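PDB 6H4L: titin from Homo sapiens, which is a giant sarcomeric muscle protein, largely a chain of immunoglobulin-like and fibronectin type III domains, whose M4 domain belongs to its M-band segment. Local coordinates for residues L30-K35 with A81-Y86. Residues are numbered along the deposited sequence; the frame is centred on the assembly and turned at random.
Sequences LNVQSK and AVCTNY
Strands 30-35 and 81-85 run in nearly the same direction, 17° apart, with their axes 8.0 Å apart at the closest point. They belong to different sheets, so they meet through side chains. L30 faces A81, V32 faces C83 and S34 faces N85.

The first two pairs are apolar and buried. The fork of L30 straddles the methyl of A81: CD2 lies 4.0 Å from CB of A81, and CD1 is almost as near. CG of L30 takes the crowded position between backbone N and carbonyl carbon (chi1 66°), which brings both methyls there. In V32, CG2 stands anti to the backbone N and makes the contact, 4.0 Å from SG of C83. L64, on strand 63-68 next to strand 26-35 in the same sheet, also touches L30, V32 and, across the sandwich, C83.

The third pair is polar and only partly buried. ND2 of N85 comes within 3.2 Å of OG of S34. Both atoms hydrogen-bond to the carbonyl oxygen of P36, just past the first strand. ND2 also donates to the carbonyl of H7, while OD1 accepts from the backbone N of K87. The OD1 bond is internal to the turn; bonds at both ends help fix the amide's rotation.

Strands 26-35 and 77-85, the B and F strands of this I-set domain, thus face each other across the immunoglobulin beta-sandwich core.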
ATOM      1  N   LEU A  30       4.292  -1.253  -4.254  1.00 17.23           N
ATOM      2  CA  LEU A  30       5.143  -0.081  -4.462  1.00 18.10           C
ATOM      3  C   LEU A  30       6.524  -0.383  -3.920  1.00 17.86           C
ATOM      4  O   LEU A  30       6.739  -1.388  -3.257  1.00 18.91           O
ATOM      5  CB  LEU A  30       4.562   1.179  -3.824  1.00 19.85           C
ATOM      6  CG  LEU A  30       4.432   1.285  -2.311  1.00 16.87           C
ATOM      7  CD1 LEU A  30       4.393   2.735  -1.869  1.00 20.30           C
ATOM      8  CD2 LEU A  30       3.127   0.598  -1.868  1.00 18.36           C
ATOM      9  N   ASN A  31       7.493   0.463  -4.257  1.00 17.67           N
ATOM     10  CA  ASN A  31       8.827   0.273  -3.731  1.00 20.72           C
ATOM     11  C   ASN A  31       9.299   1.545  -3.056  1.00 19.95           C
ATOM     12  O   ASN A  31       9.181   2.626  -3.634  1.00 18.10           O
ATOM     13  CB  ASN A  31       9.798  -0.049  -4.860  1.00 19.10           C
ATOM     14  CG  ASN A  31      11.157  -0.442  -4.348  1.00 21.33           C
ATOM     15  OD1 ASN A  31      11.368  -1.563  -3.896  1.00 22.83           O
ATOM     16  ND2 ASN A  31      12.092   0.490  -4.411  1.00 24.90           N
ATOM     17  N   VAL A  32       9.787   1.405  -1.827  1.00 17.18           N
ATOM     18  CA  VAL A  32      10.277   2.557  -1.058  1.00 18.73           C
ATOM     19  C   VAL A  32      11.741   2.328  -0.702  1.00 18.97           C
ATOM     20  O   VAL A  32      12.157   1.203  -0.401  1.00 19.21           O
ATOM     21  CB  VAL A  32       9.421   2.786   0.220  1.00 21.16           C
ATOM     22  CG1 VAL A  32       9.547   1.601   1.177  1.00 21.51           C
ATOM     23  CG2 VAL A  32       9.780   4.117   0.908  1.00 18.52           C
ATOM     24  N   GLN A  33      12.533   3.408  -0.757  1.00 17.64           N
ATOM     25  CA  GLN A  33      13.907   3.398  -0.290  1.00 18.45           C
ATOM     26  C   GLN A  33      13.918   4.200   0.998  1.00 17.70           C
ATOM     27  O   GLN A  33      13.487   5.353   1.017  1.00 21.62           O
ATOM     28  CB  GLN A  33      14.821   4.063  -1.318  1.00 21.21           C
ATOM     29  CG  GLN A  33      14.891   3.304  -2.651  1.00 22.06           C
ATOM     30  CD  GLN A  33      15.748   4.014  -3.693  1.00 26.20           C
ATOM     31  OE1 GLN A  33      16.032   5.211  -3.579  1.00 29.47           O
ATOM     32  NE2 GLN A  33      16.160   3.272  -4.727  1.00 27.99           N
ATOM     33  N   SER A  34      14.356   3.577   2.082  1.00 18.76           N
ATOM     34  CA  SER A  34      14.262   4.211   3.401  1.00 19.33           C
ATOM     35  C   SER A  34      15.374   3.703   4.301  1.00 25.79           C
ATOM     36  O   SER A  34      15.638   2.510   4.343  1.00 27.24           O
ATOM     37  CB  SER A  34      12.885   3.893   4.025  1.00 20.12           C
ATOM     38  OG  SER A  34      12.710   4.502   5.286  1.00 23.68           O
ATOM     39  N   LYS A  35      16.056   4.609   4.995  1.00 23.47           N
ATOM     40  CA  LYS A  35      17.059   4.204   5.976  1.00 26.37           C
ATOM     41  C   LYS A  35      17.023   5.159   7.168  1.00 23.43           C
ATOM     42  O   LYS A  35      17.302   6.334   7.021  1.00 24.07           O
ATOM     43  CB  LYS A  35      18.462   4.208   5.351  1.00 26.76           C
ATOM     44  CG  LYS A  35      19.531   3.689   6.284  1.00 27.57           C
ATOM     45  CD  LYS A  35      20.926   3.839   5.672  1.00 31.02           C
ATOM     46  CE  LYS A  35      21.990   3.333   6.630  1.00 39.51           C
ATOM     47  NZ  LYS A  35      23.348   3.365   6.008  1.00 48.15           N
ATOM     48  N   ALA A  81      -0.606   4.111   0.918  1.00 17.85           N
ATOM     49  CA  ALA A  81       0.472   3.676   1.795  1.00 19.51           C
ATOM     50  C   ALA A  81       1.165   4.917   2.320  1.00 19.64           C
ATOM     51  O   ALA A  81       1.380   5.863   1.564  1.00 20.63           O
ATOM     52  CB  ALA A  81       1.474   2.806   1.041  1.00 17.74           C
ATOM     53  N   VAL A  82       1.505   4.913   3.601  1.00 15.57           N
ATOM     54  CA  VAL A  82       2.307   5.989   4.183  1.00 16.96           C
ATOM     55  C   VAL A  82       3.552   5.376   4.807  1.00 20.08           C
ATOM     56  O   VAL A  82       3.443   4.473   5.637  1.00 20.08           O
ATOM     57  CB  VAL A  82       1.519   6.736   5.251  1.00 21.05           C
ATOM     58  CG1 VAL A  82       2.367   7.854   5.867  1.00 23.10           C
ATOM     59  CG2 VAL A  82       0.232   7.291   4.646  1.00 24.27           C
ATOM     60  N   CYS A  83       4.731   5.890   4.438  1.00 17.85           N
ATOM     61  CA  CYS A  83       6.009   5.329   4.869  1.00 19.80           C
ATOM     62  C   CYS A  83       6.745   6.368   5.681  1.00 17.21           C
ATOM     63  O   CYS A  83       6.982   7.472   5.186  1.00 19.48           O
ATOM     64  CB  CYS A  83       6.882   5.016   3.659  1.00 20.02           C
ATOM     65  SG  CYS A  83       6.068   3.904   2.495  1.00 21.64           S
ATOM     66  N   THR A  84       7.101   6.032   6.915  1.00 15.85           N
ATOM     67  CA  THR A  84       7.670   7.025   7.828  1.00 18.13           C
ATOM     68  C   THR A  84       8.936   6.517   8.505  1.00 24.39           C
ATOM     69  O   THR A  84       9.034   5.361   8.896  1.00 23.09           O
ATOM     70  CB  THR A  84       6.649   7.396   8.930  1.00 21.50           C
ATOM     71  OG1 THR A  84       5.435   7.863   8.322  1.00 23.92           O
ATOM     72  CG2 THR A  84       7.197   8.492   9.846  1.00 29.89           C
ATOM     73  N   ASN A  85       9.916   7.396   8.637  1.00 20.37           N
ATOM     74  CA  ASN A  85      10.991   7.178   9.594  1.00 21.07           C
ATOM     75  C   ASN A  85      11.335   8.519  10.243  1.00 21.43           C
ATOM     76  O   ASN A  85      10.672   9.527   9.981  1.00 20.96           O
ATOM     77  CB  ASN A  85      12.204   6.450   8.972  1.00 22.56           C
ATOM     78  CG  ASN A  85      12.990   7.310   7.989  1.00 21.84           C
ATOM     79  OD1 ASN A  85      12.777   8.516   7.886  1.00 21.79           O
ATOM     80  ND2 ASN A  85      13.926   6.681   7.267  1.00 21.91           N
ATOM     81  N   TYR A  86      12.341   8.545  11.108  1.00 22.19           N
ATOM     82  CA  TYR A  86      12.613   9.775  11.846  1.00 26.84           C
ATOM     83  C   TYR A  86      13.042  10.932  10.942  1.00 25.04           C
ATOM     84  O   TYR A  86      12.951  12.093  11.331  1.00 25.99           O
ATOM     85  CB  TYR A  86      13.622   9.528  12.967  1.00 28.68           C
ATOM     86  CG  TYR A  86      15.073   9.494  12.534  1.00 23.60           C
ATOM     87  CD1 TYR A  86      15.854  10.640  12.599  1.00 30.29           C
ATOM     88  CD2 TYR A  86      15.670   8.312  12.107  1.00 24.58           C
ATOM     89  CE1 TYR A  86      17.186  10.623  12.228  1.00 28.30           C
ATOM     90  CE2 TYR A  86      17.022   8.280  11.743  1.00 26.69           C
ATOM     91  CZ  TYR A  86      17.767   9.443  11.807  1.00 27.40           C
ATOM     92  OH  TYR A  86      19.102   9.440  11.445  1.00 27.34           O
TER